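Local coordinates for protein phist (Plasmodium falciparum, PDB 4JLE) that binds the virulence factor PfEMP1, probably through this PHIST domain and the ATS region of PfEMP1, and travels with it to the knobs of the infected erythrocyte, at residues Lys17-Asn29 and Arg37-Glu49. Numbering follows the deposited sequence.
Sequences KKYTAEEINEMIN and RNDMNIIFSYVHE. With ACT (acetate ion), chain H.
Ile-24 of the short helix 21-28 lies against Ile-43 and Tyr-46 of helix 37-49, the two axes approaching to 10.3 Å with their N-to-C directions 133° apart. No hydrogen bond joins the segments, which meet mainly through apolar side chains and one CH-pi contact. Ile-24 lays CG1 over one face of the Tyr-46 ring, 3.7 Å from CG1 to the ring centroid, a CH-pi contact. That ring reaches across because its CG stands anti to the backbone N (chi1 173°), and its OH comes to 3.3 Å from Ala-21 CB. On the N-terminal side Tyr-19 turns its ring inward: CD1 meets Ile-42 CG2 at 3.5 Å; Lys-18 CB lies over the centre of one face, and Ile-42 O over the opposite face, toward the rim. Ile-42 CG2 also receives Ile-24 CD1, so one methyl serves both residues. At the far end Met-27, extended beyond CG, passes Ile-43 in the opposite direction and sets CE against the carboxylate of Asp-39. The start of helix 21-28 is fixed by a capping box, Glu-23 N giving to Thr-20 OG1 (3.0 Å) and Thr-20 N returning to Glu-23 OE1. Just before it, the backbone N atoms of Lys-18 and Tyr-19 both grip OXT of an acetate ion, probably from the crystallisation liquor. Phe-120 of the second subunit packs on Ile-43, and Leu-124 of that subunit on Ile-28. Topologically this is a helix-strand-helix connection, through strand 34-36, in which a short helix packs obliquely, apolar residues inward, across the start of helix 37-72, the first long helix of the PHIST three-helix bundle.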
ATOM      1  N   LYS B  17     -23.770   5.817  -2.017  1.00 70.85           N
ATOM      2  CA  LYS B  17     -23.350   7.111  -1.429  1.00 67.75           C
ATOM      3  C   LYS B  17     -23.811   7.280   0.044  1.00 65.48           C
ATOM      4  O   LYS B  17     -24.982   7.101   0.353  1.00 64.45           O
ATOM      5  CB  LYS B  17     -23.844   8.297  -2.274  1.00 69.78           C
ATOM      6  CG  LYS B  17     -22.872   9.459  -2.255  1.00 81.07           C
ATOM      7  CD  LYS B  17     -23.506  10.767  -2.730  1.00 91.04           C
ATOM      8  CE  LYS B  17     -22.585  11.582  -3.626  1.00105.27           C
ATOM      9  NZ  LYS B  17     -21.331  12.036  -2.946  1.00117.14           N
ATOM     10  N   LYS B  18     -22.845   7.554   0.937  1.00 59.25           N
ATOM     11  CA  LYS B  18     -22.986   7.762   2.391  1.00 57.48           C
ATOM     12  C   LYS B  18     -22.748   9.217   2.761  1.00 58.83           C
ATOM     13  O   LYS B  18     -23.229   9.674   3.799  1.00 57.69           O
ATOM     14  CB  LYS B  18     -21.958   6.891   3.153  1.00 58.89           C
ATOM     15  CG  LYS B  18     -22.371   5.446   3.375  1.00 70.76           C
ATOM     16  CD  LYS B  18     -21.194   4.599   3.807  1.00 82.72           C
ATOM     17  CE  LYS B  18     -21.555   3.701   4.961  1.00 95.81           C
ATOM     18  NZ  LYS B  18     -20.488   2.697   5.223  1.00108.80           N
ATOM     19  N   TYR B  19     -21.932   9.923   1.951  1.00 55.44           N
ATOM     20  CA  TYR B  19     -21.557  11.323   2.194  1.00 55.89           C
ATOM     21  C   TYR B  19     -21.621  12.138   0.940  1.00 63.35           C
ATOM     22  O   TYR B  19     -21.360  11.619  -0.137  1.00 65.12           O
ATOM     23  CB  TYR B  19     -20.115  11.458   2.755  1.00 56.19           C
ATOM     24  CG  TYR B  19     -19.565  10.230   3.438  1.00 57.11           C
ATOM     25  CD1 TYR B  19     -19.876   9.950   4.761  1.00 59.89           C
ATOM     26  CD2 TYR B  19     -18.718   9.353   2.764  1.00 57.54           C
ATOM     27  CE1 TYR B  19     -19.387   8.809   5.394  1.00 62.60           C
ATOM     28  CE2 TYR B  19     -18.215   8.209   3.387  1.00 58.86           C
ATOM     29  CZ  TYR B  19     -18.567   7.934   4.701  1.00 71.42           C
ATOM     30  OH  TYR B  19     -18.123   6.800   5.339  1.00 79.49           O
ATOM     31  N   THR B  20     -21.894  13.434   1.082  1.00 60.81           N
ATOM     32  CA  THR B  20     -21.867  14.406  -0.012  1.00 60.05           C
ATOM     33  C   THR B  20     -20.722  15.395   0.292  1.00 62.54           C
ATOM     34  O   THR B  20     -20.222  15.401   1.420  1.00 60.61           O
ATOM     35  CB  THR B  20     -23.231  15.083  -0.179  1.00 63.81           C
ATOM     36  OG1 THR B  20     -23.396  16.085   0.823  1.00 66.55           O
ATOM     37  CG2 THR B  20     -24.386  14.097  -0.129  1.00 61.64           C
ATOM     38  N   ALA B  21     -20.309  16.229  -0.686  1.00 59.95           N
ATOM     39  CA  ALA B  21     -19.265  17.232  -0.441  1.00 60.17           C
ATOM     40  C   ALA B  21     -19.819  18.377   0.419  1.00 63.03           C
ATOM     41  O   ALA B  21     -19.117  18.885   1.307  1.00 62.13           O
ATOM     42  CB  ALA B  21     -18.732  17.771  -1.755  1.00 61.26           C
ATOM     43  N   GLU B  22     -21.109  18.727   0.175  1.00 58.50           N
ATOM     44  CA  GLU B  22     -21.870  19.774   0.844  1.00 58.79           C
ATOM     45  C   GLU B  22     -22.009  19.460   2.329  1.00 60.24           C
ATOM     46  O   GLU B  22     -21.760  20.344   3.141  1.00 61.34           O
ATOM     47  CB  GLU B  22     -23.254  19.936   0.187  1.00 61.33           C
ATOM     48  CG  GLU B  22     -23.815  21.349   0.230  1.00 77.60           C
ATOM     49  CD  GLU B  22     -24.855  21.607  -0.843  1.00110.14           C
ATOM     50  OE1 GLU B  22     -26.060  21.427  -0.553  1.00107.15           O
ATOM     51  OE2 GLU B  22     -24.461  21.946  -1.985  1.00105.80           O
ATOM     52  N   GLU B  23     -22.360  18.197   2.680  1.00 53.31           N
ATOM     53  CA  GLU B  23     -22.464  17.674   4.049  1.00 51.63           C
ATOM     54  C   GLU B  23     -21.139  17.852   4.806  1.00 52.75           C
ATOM     55  O   GLU B  23     -21.132  18.323   5.942  1.00 50.86           O
ATOM     56  CB  GLU B  23     -22.820  16.169   3.991  1.00 53.08           C
ATOM     57  CG  GLU B  23     -22.777  15.428   5.327  1.00 56.38           C
ATOM     58  CD  GLU B  23     -22.812  13.914   5.272  1.00 60.41           C
ATOM     59  OE1 GLU B  23     -22.602  13.332   4.184  1.00 63.56           O
ATOM     60  OE2 GLU B  23     -22.960  13.304   6.353  1.00 44.27           O
ATOM     61  N   ILE B  24     -20.023  17.459   4.152  1.00 48.72           N
ATOM     62  CA  ILE B  24     -18.656  17.512   4.692  1.00 47.45           C
ATOM     63  C   ILE B  24     -18.234  18.967   4.898  1.00 50.78           C
ATOM     64  O   ILE B  24     -17.712  19.282   5.971  1.00 50.18           O
ATOM     65  CB  ILE B  24     -17.621  16.696   3.821  1.00 48.40           C
ATOM     66  CG1 ILE B  24     -18.044  15.222   3.628  1.00 48.49           C
ATOM     67  CG2 ILE B  24     -16.192  16.784   4.364  1.00 45.84           C
ATOM     68  CD1 ILE B  24     -18.295  14.377   4.848  1.00 56.17           C
ATOM     69  N   ASN B  25     -18.479  19.850   3.911  1.00 48.66           N
ATOM     70  CA  ASN B  25     -18.123  21.269   4.065  1.00 50.39           C
ATOM     71  C   ASN B  25     -18.952  21.913   5.204  1.00 54.06           C
ATOM     72  O   ASN B  25     -18.401  22.619   6.038  1.00 54.52           O
ATOM     73  CB  ASN B  25     -18.288  22.035   2.743  1.00 57.97           C
ATOM     74  CG  ASN B  25     -17.224  21.665   1.717  1.00 84.08           C
ATOM     75  OD1 ASN B  25     -16.102  21.256   2.056  1.00 71.18           O
ATOM     76  ND2 ASN B  25     -17.555  21.792   0.430  1.00 79.35           N
ATOM     77  N   GLU B  26     -20.236  21.575   5.280  1.00 49.75           N
ATOM     78  CA  GLU B  26     -21.168  22.010   6.317  1.00 50.49           C
ATOM     79  C   GLU B  26     -20.627  21.640   7.699  1.00 54.62           C
ATOM     80  O   GLU B  26     -20.574  22.493   8.586  1.00 54.50           O
ATOM     81  CB  GLU B  26     -22.508  21.335   6.072  1.00 52.26           C
ATOM     82  CG  GLU B  26     -23.715  22.175   6.392  1.00 68.34           C
ATOM     83  CD  GLU B  26     -24.994  21.367   6.318  1.00 93.85           C
ATOM     84  OE1 GLU B  26     -25.699  21.291   7.351  1.00 63.83           O
ATOM     85  OE2 GLU B  26     -25.271  20.783   5.243  1.00 98.83           O
ATOM     86  N   MET B  27     -20.182  20.376   7.859  1.00 50.43           N
ATOM     87  CA  MET B  27     -19.626  19.849   9.095  1.00 51.06           C
ATOM     88  C   MET B  27     -18.348  20.576   9.471  1.00 55.71           C
ATOM     89  O   MET B  27     -18.213  20.982  10.626  1.00 55.68           O
ATOM     90  CB  MET B  27     -19.356  18.348   8.956  1.00 53.88           C
ATOM     91  CG  MET B  27     -20.558  17.496   9.220  1.00 58.32           C
ATOM     92  SD  MET B  27     -20.093  15.770   9.019  1.00 63.33           S
ATOM     93  CE  MET B  27     -21.175  15.055  10.094  1.00 62.00           C
ATOM     94  N   ILE B  28     -17.427  20.760   8.495  1.00 52.93           N
ATOM     95  CA  ILE B  28     -16.154  21.459   8.703  1.00 53.77           C
ATOM     96  C   ILE B  28     -16.411  22.898   9.184  1.00 59.67           C
ATOM     97  O   ILE B  28     -15.838  23.320  10.194  1.00 61.56           O
ATOM     98  CB  ILE B  28     -15.269  21.439   7.418  1.00 56.62           C
ATOM     99  CG1 ILE B  28     -14.812  20.019   7.056  1.00 56.26           C
ATOM    100  CG2 ILE B  28     -14.043  22.378   7.541  1.00 57.47           C
ATOM    101  CD1 ILE B  28     -14.391  19.867   5.534  1.00 59.24           C
ATOM    102  N   ASN B  29     -17.298  23.611   8.480  1.00 54.75           N
ATOM    103  CA  ASN B  29     -17.621  25.010   8.684  1.00 55.29           C
ATOM    104  C   ASN B  29     -18.700  25.255   9.745  1.00 60.16           C
ATOM    105  O   ASN B  29     -19.170  26.393   9.841  1.00 61.55           O
ATOM    106  CB  ASN B  29     -18.075  25.640   7.348  1.00 56.61           C
ATOM    107  CG  ASN B  29     -17.045  25.619   6.246  1.00 75.05           C
ATOM    108  OD1 ASN B  29     -15.828  25.524   6.485  1.00 65.92           O
ATOM    109  ND2 ASN B  29     -17.538  25.693   5.007  1.00 65.98           N
ATOM    110  N   ARG B  37     -16.641  12.209  17.674  1.00 51.84           N
ATOM    111  CA  ARG B  37     -15.945  11.131  16.972  1.00 51.95           C
ATOM    112  C   ARG B  37     -16.689  10.672  15.737  1.00 54.58           C
ATOM    113  O   ARG B  37     -16.041  10.420  14.736  1.00 53.01           O
ATOM    114  CB  ARG B  37     -15.730   9.949  17.903  1.00 55.20           C
ATOM    115  CG  ARG B  37     -14.633   9.011  17.399  1.00 66.69           C
ATOM    116  CD  ARG B  37     -14.762   7.629  18.012  1.00 82.52           C
ATOM    117  NE  ARG B  37     -14.584   7.598  19.473  1.00 94.57           N
ATOM    118  CZ  ARG B  37     -13.589   6.979  20.116  1.00111.47           C
ATOM    119  NH1 ARG B  37     -12.642   6.341  19.434  1.00 93.05           N
ATOM    120  NH2 ARG B  37     -13.527   7.009  21.443  1.00102.11           N
ATOM    121  N   ASN B  38     -18.034  10.591  15.769  1.00 52.26           N
ATOM    122  CA  ASN B  38     -18.789  10.180  14.591  1.00 51.46           C
ATOM    123  C   ASN B  38     -18.508  11.103  13.403  1.00 52.28           C
ATOM    124  O   ASN B  38     -18.025  10.655  12.359  1.00 52.43           O
ATOM    125  CB  ASN B  38     -20.276  10.154  14.877  1.00 58.35           C
ATOM    126  CG  ASN B  38     -21.074   9.948  13.600  1.00 85.42           C
ATOM    127  OD1 ASN B  38     -20.720   9.088  12.754  1.00 72.06           O
ATOM    128  ND2 ASN B  38     -22.142  10.752  13.417  1.00 68.82           N
ATOM    129  N   ASP B  39     -18.768  12.399  13.596  1.00 45.98           N
ATOM    130  CA  ASP B  39     -18.551  13.427  12.600  1.00 43.44           C
ATOM    131  C   ASP B  39     -17.083  13.454  12.104  1.00 45.39           C
ATOM    132  O   ASP B  39     -16.848  13.604  10.900  1.00 44.68           O
ATOM    133  CB  ASP B  39     -19.003  14.766  13.188  1.00 45.19           C
ATOM    134  CG  ASP B  39     -20.508  14.840  13.472  1.00 55.36           C
ATOM    135  OD1 ASP B  39     -21.214  13.803  13.270  1.00 54.55           O
ATOM    136  OD2 ASP B  39     -21.004  15.964  13.799  1.00 59.01           O
ATOM    137  N   MET B  40     -16.105  13.228  13.004  1.00 41.81           N
ATOM    138  CA  MET B  40     -14.680  13.194  12.637  1.00 40.93           C
ATOM    139  C   MET B  40     -14.387  11.998  11.755  1.00 45.45           C
ATOM    140  O   MET B  40     -13.647  12.122  10.779  1.00 44.13           O
ATOM    141  CB  MET B  40     -13.786  13.155  13.891  1.00 43.29           C
ATOM    142  CG  MET B  40     -13.839  14.472  14.728  1.00 46.03           C
ATOM    143  SD  MET B  40     -12.537  14.457  16.001  1.00 48.51           S
ATOM    144  CE  MET B  40     -13.463  13.883  17.495  1.00 43.80           C
ATOM    145  N   ASN B  41     -15.022  10.847  12.064  1.00 44.10           N
ATOM    146  CA  ASN B  41     -14.850   9.613  11.314  1.00 44.65           C
ATOM    147  C   ASN B  41     -15.481   9.739   9.932  1.00 47.90           C
ATOM    148  O   ASN B  41     -14.838   9.392   8.947  1.00 48.86           O
ATOM    149  CB  ASN B  41     -15.414   8.419  12.102  1.00 50.25           C
ATOM    150  CG  ASN B  41     -14.599   8.010  13.323  1.00 71.42           C
ATOM    151  OD1 ASN B  41     -13.498   8.514  13.580  1.00 69.04           O
ATOM    152  ND2 ASN B  41     -15.124   7.077  14.099  1.00 63.05           N
ATOM    153  N   ILE B  42     -16.696  10.312   9.851  1.00 43.02           N
ATOM    154  CA  ILE B  42     -17.382  10.557   8.575  1.00 40.29           C
ATOM    155  C   ILE B  42     -16.461  11.391   7.693  1.00 44.60           C
ATOM    156  O   ILE B  42     -16.252  11.025   6.537  1.00 45.58           O
ATOM    157  CB  ILE B  42     -18.784  11.255   8.805  1.00 41.72           C
ATOM    158  CG1 ILE B  42     -19.831  10.239   9.286  1.00 39.65           C
ATOM    159  CG2 ILE B  42     -19.273  12.051   7.539  1.00 40.32           C
ATOM    160  CD1 ILE B  42     -21.009  10.824  10.024  1.00 37.06           C
ATOM    161  N   ILE B  43     -15.902  12.499   8.236  1.00 41.96           N
ATOM    162  CA  ILE B  43     -15.063  13.415   7.459  1.00 42.49           C
ATOM    163  C   ILE B  43     -13.772  12.703   7.002  1.00 49.93           C
ATOM    164  O   ILE B  43     -13.381  12.861   5.849  1.00 49.01           O
ATOM    165  CB  ILE B  43     -14.762  14.751   8.239  1.00 45.47           C
ATOM    166  CG1 ILE B  43     -16.039  15.609   8.404  1.00 45.30           C
ATOM    167  CG2 ILE B  43     -13.685  15.598   7.528  1.00 44.94           C
ATOM    168  CD1 ILE B  43     -15.940  16.700   9.498  1.00 42.61           C
ATOM    169  N   PHE B  44     -13.140  11.911   7.883  1.00 49.49           N
ATOM    170  CA  PHE B  44     -11.905  11.243   7.510  1.00 51.74           C
ATOM    171  C   PHE B  44     -12.165  10.158   6.469  1.00 54.96           C
ATOM    172  O   PHE B  44     -11.327   9.988   5.591  1.00 51.58           O
ATOM    173  CB  PHE B  44     -11.142  10.699   8.733  1.00 55.29           C
ATOM    174  CG  PHE B  44     -10.331  11.754   9.470  1.00 58.70           C
ATOM    175  CD1 PHE B  44      -9.432  12.575   8.785  1.00 63.21           C
ATOM    176  CD2 PHE B  44     -10.424  11.891  10.856  1.00 60.68           C
ATOM    177  CE1 PHE B  44      -8.678  13.545   9.470  1.00 64.33           C
ATOM    178  CE2 PHE B  44      -9.651  12.836  11.539  1.00 63.32           C
ATOM    179  CZ  PHE B  44      -8.795  13.667  10.838  1.00 61.88           C
ATOM    180  N   SER B  45     -13.345   9.467   6.529  1.00 52.36           N
ATOM    181  CA  SER B  45     -13.731   8.448   5.537  1.00 50.71           C
ATOM    182  C   SER B  45     -13.893   9.094   4.167  1.00 52.87           C
ATOM    183  O   SER B  45     -13.368   8.585   3.189  1.00 52.55           O
ATOM    184  CB  SER B  45     -15.022   7.751   5.942  1.00 53.14           C
ATOM    185  OG  SER B  45     -14.802   6.902   7.053  1.00 66.13           O
ATOM    186  N   TYR B  46     -14.590  10.237   4.107  1.00 49.65           N
ATOM    187  CA  TYR B  46     -14.780  10.987   2.866  1.00 49.16           C
ATOM    188  C   TYR B  46     -13.447  11.460   2.288  1.00 51.54           C
ATOM    189  O   TYR B  46     -13.277  11.451   1.080  1.00 50.35           O
ATOM    190  CB  TYR B  46     -15.694  12.198   3.110  1.00 49.93           C
ATOM    191  CG  TYR B  46     -15.812  13.121   1.917  1.00 51.29           C
ATOM    192  CD1 TYR B  46     -16.794  12.921   0.951  1.00 53.32           C
ATOM    193  CD2 TYR B  46     -14.964  14.220   1.770  1.00 51.67           C
ATOM    194  CE1 TYR B  46     -16.901  13.757  -0.159  1.00 55.13           C
ATOM    195  CE2 TYR B  46     -15.059  15.066   0.660  1.00 52.84           C
ATOM    196  CZ  TYR B  46     -16.046  14.841  -0.292  1.00 64.99           C
ATOM    197  OH  TYR B  46     -16.191  15.691  -1.364  1.00 71.83           O
ATOM    198  N   VAL B  47     -12.547  11.944   3.147  1.00 49.76           N
ATOM    199  CA  VAL B  47     -11.239  12.489   2.763  1.00 50.20           C
ATOM    200  C   VAL B  47     -10.329  11.343   2.291  1.00 53.32           C
ATOM    201  O   VAL B  47      -9.712  11.494   1.245  1.00 48.63           O
ATOM    202  CB  VAL B  47     -10.609  13.343   3.909  1.00 54.19           C
ATOM    203  CG1 VAL B  47      -9.108  13.571   3.709  1.00 54.57           C
ATOM    204  CG2 VAL B  47     -11.342  14.673   4.036  1.00 53.80           C
ATOM    205  N   HIS B  48     -10.280  10.209   3.041  1.00 53.86           N
ATOM    206  CA  HIS B  48      -9.526   9.024   2.661  1.00 56.53           C
ATOM    207  C   HIS B  48      -9.952   8.613   1.243  1.00 58.70           C
ATOM    208  O   HIS B  48      -9.103   8.442   0.364  1.00 57.49           O
ATOM    209  CB  HIS B  48      -9.738   7.849   3.659  1.00 60.28           C
ATOM    210  CG  HIS B  48      -9.163   8.020   5.048  1.00 66.71           C
ATOM    211  ND1 HIS B  48      -8.072   8.862   5.306  1.00 69.40           N
ATOM    212  CD2 HIS B  48      -9.559   7.453   6.223  1.00 70.97           C
ATOM    213  CE1 HIS B  48      -7.853   8.779   6.616  1.00 69.95           C
ATOM    214  NE2 HIS B  48      -8.718   7.942   7.214  1.00 70.88           N
ATOM    215  N   GLU B  49     -11.281   8.559   1.000  1.00 53.97           N
ATOM    216  CA  GLU B  49     -11.844   8.165  -0.289  1.00 53.32           C
ATOM    217  C   GLU B  49     -11.491   9.155  -1.416  1.00 55.42           C
ATOM    218  O   GLU B  49     -11.106   8.713  -2.503  1.00 55.86           O
ATOM    219  CB  GLU B  49     -13.359   7.965  -0.185  1.00 54.82           C
ATOM    220  CG  GLU B  49     -13.996   7.304  -1.407  1.00 69.78           C
ATOM    221  CD  GLU B  49     -13.353   6.033  -1.957  1.00 97.71           C
ATOM    222  OE1 GLU B  49     -12.973   5.140  -1.161  1.00 97.05           O
ATOM    223  OE2 GLU B  49     -13.250   5.928  -3.201  1.00 88.55           O
TER
HETATM  224  C   ACT H 201     -19.854   6.901  -0.327  1.00 77.31           C
HETATM  225  O   ACT H 201     -19.961   6.527  -1.516  1.00 98.00           O
HETATM  226  OXT ACT H 201     -20.231   8.028   0.083  1.00 74.16           O
HETATM  227  CH3 ACT H 201     -19.220   5.905   0.685  1.00 72.60           C